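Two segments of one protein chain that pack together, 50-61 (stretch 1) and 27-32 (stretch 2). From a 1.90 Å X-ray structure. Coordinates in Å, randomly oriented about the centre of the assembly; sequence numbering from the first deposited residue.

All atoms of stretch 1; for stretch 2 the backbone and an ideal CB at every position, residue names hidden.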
# COMPACT_ATOMS: atom_id res chain seq x y z
N SER B 50 -5.64 -9.01 -10.49
CA SER B 50 -5.35 -10.42 -10.34
C SER B 50 -5.93 -11.14 -11.55
O SER B 50 -7.09 -10.90 -11.96
CB SER B 50 -6.00 -10.95 -9.05
OG SER B 50 -5.93 -12.37 -8.97
N GLY B 51 -5.13 -12.02 -12.15
CA GLY B 51 -5.58 -12.80 -13.29
C GLY B 51 -5.65 -12.08 -14.63
O GLY B 51 -6.18 -12.63 -15.60
N SER B 52 -5.10 -10.88 -14.70
CA SER B 52 -5.12 -10.08 -15.91
C SER B 52 -4.11 -10.54 -16.96
O SER B 52 -4.06 -9.97 -18.06
CB SER B 52 -4.79 -8.63 -15.57
OG SER B 52 -3.48 -8.55 -15.01
N GLY B 53 -3.32 -11.56 -16.64
CA GLY B 53 -2.31 -12.03 -17.56
C GLY B 53 -0.89 -11.59 -17.17
O GLY B 53 0.10 -12.06 -17.77
N LYS B 54 -0.76 -10.72 -16.17
CA LYS B 54 0.56 -10.25 -15.76
C LYS B 54 1.48 -11.37 -15.25
O LYS B 54 2.68 -11.38 -15.56
CB LYS B 54 0.45 -9.13 -14.69
CG LYS B 54 -0.15 -9.54 -13.32
CD LYS B 54 -0.39 -8.26 -12.48
CE LYS B 54 -0.70 -8.52 -11.00
NZ LYS B 54 -1.99 -9.20 -10.80
N THR B 55 0.95 -12.30 -14.47
CA THR B 55 1.79 -13.38 -13.95
C THR B 55 2.16 -14.37 -15.06
O THR B 55 3.32 -14.82 -15.16
CB THR B 55 1.08 -14.09 -12.77
OG1 THR B 55 0.85 -13.14 -11.73
CG2 THR B 55 1.93 -15.22 -12.21
N THR B 56 1.18 -14.69 -15.90
CA THR B 56 1.42 -15.61 -17.01
C THR B 56 2.54 -15.04 -17.88
O THR B 56 3.43 -15.78 -18.29
CB THR B 56 0.15 -15.79 -17.85
OG1 THR B 56 -0.90 -16.25 -16.98
CG2 THR B 56 0.37 -16.83 -18.98
N ILE B 57 2.51 -13.73 -18.14
CA ILE B 57 3.55 -13.08 -18.95
C ILE B 57 4.93 -13.26 -18.29
O ILE B 57 5.91 -13.64 -18.95
CB ILE B 57 3.25 -11.57 -19.14
CG1 ILE B 57 2.08 -11.40 -20.14
CG2 ILE B 57 4.52 -10.83 -19.60
CD1 ILE B 57 1.69 -9.95 -20.41
N LEU B 58 5.02 -12.96 -16.98
CA LEU B 58 6.29 -13.13 -16.27
C LEU B 58 6.76 -14.58 -16.43
O LEU B 58 7.94 -14.83 -16.73
CB LEU B 58 6.11 -12.81 -14.77
CG LEU B 58 7.45 -12.58 -14.08
CD1 LEU B 58 7.93 -11.15 -14.36
CD2 LEU B 58 7.31 -12.85 -12.57
N ARG B 59 5.85 -15.54 -16.24
CA ARG B 59 6.18 -16.96 -16.38
C ARG B 59 6.55 -17.35 -17.83
O ARG B 59 7.34 -18.27 -18.04
CB ARG B 59 5.03 -17.83 -15.87
CG ARG B 59 4.77 -17.67 -14.37
CD ARG B 59 3.49 -18.34 -13.94
NE ARG B 59 3.51 -19.76 -14.26
CZ ARG B 59 4.35 -20.64 -13.72
NH1 ARG B 59 4.30 -21.92 -14.08
NH2 ARG B 59 5.23 -20.24 -12.80
N LEU B 60 5.98 -16.64 -18.81
CA LEU B 60 6.30 -16.91 -20.23
C LEU B 60 7.73 -16.46 -20.52
O LEU B 60 8.40 -17.02 -21.38
CB LEU B 60 5.37 -16.14 -21.18
CG LEU B 60 4.17 -16.77 -21.90
CD1 LEU B 60 4.52 -18.17 -22.37
CD2 LEU B 60 2.98 -16.80 -20.99
N ILE B 61 8.20 -15.43 -19.81
CA ILE B 61 9.56 -14.94 -19.99
C ILE B 61 10.54 -15.92 -19.33
O ILE B 61 11.66 -16.13 -19.81
CB ILE B 61 9.75 -13.54 -19.36
CG1 ILE B 61 8.84 -12.52 -20.03
CG2 ILE B 61 11.21 -13.11 -19.50
CD1 ILE B 61 8.90 -11.13 -19.38
N UNK B 27 -10.60 -18.11 -18.00
CA UNK B 27 -10.51 -16.66 -18.11
C UNK B 27 -9.20 -16.14 -17.53
O UNK B 27 -8.23 -15.90 -18.27
CB UNK B 27 -11.70 -16.00 -17.40
N UNK B 28 -9.18 -15.98 -16.21
CA UNK B 28 -8.02 -15.49 -15.47
C UNK B 28 -6.72 -16.18 -15.90
O UNK B 28 -6.68 -17.40 -16.07
CB UNK B 28 -8.24 -15.69 -13.97
N UNK B 29 -5.68 -15.37 -16.03
CA UNK B 29 -4.35 -15.82 -16.42
C UNK B 29 -4.13 -15.83 -17.93
O UNK B 29 -2.98 -15.93 -18.38
CB UNK B 29 -4.10 -17.22 -15.86
N UNK B 30 -5.22 -15.73 -18.71
CA UNK B 30 -5.08 -15.72 -20.17
C UNK B 30 -4.25 -14.53 -20.66
O UNK B 30 -4.31 -13.43 -20.08
CB UNK B 30 -6.46 -15.69 -20.83
N UNK B 31 -3.50 -14.77 -21.73
CA UNK B 31 -2.68 -13.75 -22.38
C UNK B 31 -3.27 -13.79 -23.78
O UNK B 31 -3.20 -14.82 -24.46
CB UNK B 31 -1.17 -14.02 -22.33
N UNK B 32 -3.85 -12.68 -24.22
CA UNK B 32 -4.55 -12.65 -25.50
C UNK B 32 -3.93 -11.94 -26.70
O UNK B 32 -4.45 -10.92 -27.16
CB UNK B 32 -5.92 -12.01 -25.26

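Position 27 has phi/psi of 101/-82, a positive phi that by itself favours glycine, and its ideal CB would find nothing of stretch 1 within 5.5 Å. The residue is Gly27. Its carbonyl opens a type II turn that runs to position 30.

Position 28 keeps an ordinary phi of -46°. CA-to-CB points sideways, and the ideal CB lies 4.0 Å from Gly51 CA. A glycine is the neighbour, so the contact asks little of the side chain, and several small or polar residues would suit. The deposited Ala28 rests its methyl there, while its CA makes a CA-H...O contact of 3.4 Å with Gly51 O. The fit works both ways: a CB on Gly51 would sit 2.8 Å from Ala28 CB, a clash.

At position 29 phi is again positive, 89°, so glycine, asparagine or aspartate would be the first guesses. The backbone does the main work: its N gives a nearly straight hydrogen bond of 2.8 Å to Gly51 O, and its O accepts one of 2.5 Å from Thr56 OG1. CA-to-CB points away overall, yet the ideal CB is 3.5 Å from Thr56 OG1, and beyond it Arg59 adds positive charge, so an acidic residue would look attractive. The deposited residue is nevertheless Arg29, whose NH1 stands 4.6 Å from Arg59 NE, like charges close together; both atoms are hydrogen-bonded elsewhere in the structure.

Position 30 turns its CB away from stretch 1, which therefore sets no side-chain preference, but a small polar residue could close the turn. Ser30 does so: its N and its OG both donate to Gly27 O, at 3.0 and 2.7 Å. Its O accepts from water 1 at 2.7 Å, and the same water donates to Gly51 O at 2.9 Å, bridging the stretches. Ser30 O also comes within 3.5 Å of Gly53 CA, and a CB on that glycine would clash with it.

Position 31 has extended angles, -122/118, and a sideways CB 4.6 Å from Thr56 CG2 and 4.7 Å from Ile57 CG1. Stretch 1 offers an apolar patch on its helix, so valine or isoleucine would suit, and leucine might. The residue is Val31, chi1 t: CG2 packs 3.3 Å from Thr56 CG2 and 4.4 Å from Leu60 CD2, and CG1 lies 4.1 Å from Ile57 CG1.

Position 32 is out of reach, free for many residues; Arg32 fills it and touches a crystal neighbour.

Stretch 2, residues 27-32: GARSVR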
# COMPACT_ATOMS: atom_id res chain seq x y z
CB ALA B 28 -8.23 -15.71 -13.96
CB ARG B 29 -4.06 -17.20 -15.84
CG ARG B 29 -4.10 -17.26 -14.32
CD ARG B 29 -3.87 -18.67 -13.81
NE ARG B 29 -2.75 -19.31 -14.50
CZ ARG B 29 -1.92 -20.18 -13.93
NH1 ARG B 29 -0.93 -20.71 -14.64
NH2 ARG B 29 -2.07 -20.51 -12.65
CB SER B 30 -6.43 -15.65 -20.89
OG SER B 30 -7.26 -16.77 -20.62
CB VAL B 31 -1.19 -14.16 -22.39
CG1 VAL B 31 -0.35 -13.08 -23.04
CG2 VAL B 31 -0.71 -14.41 -20.95
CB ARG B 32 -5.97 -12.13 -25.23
CG ARG B 32 -6.69 -12.90 -24.12
CD ARG B 32 -8.08 -12.35 -23.79
NE ARG B 32 -8.68 -13.00 -22.62
CZ ARG B 32 -9.26 -14.19 -22.62
NH1 ARG B 32 -9.34 -14.91 -23.74
NH2 ARG B 32 -9.75 -14.69 -21.49
O HOH W 1 -6.41 -12.70 -18.48
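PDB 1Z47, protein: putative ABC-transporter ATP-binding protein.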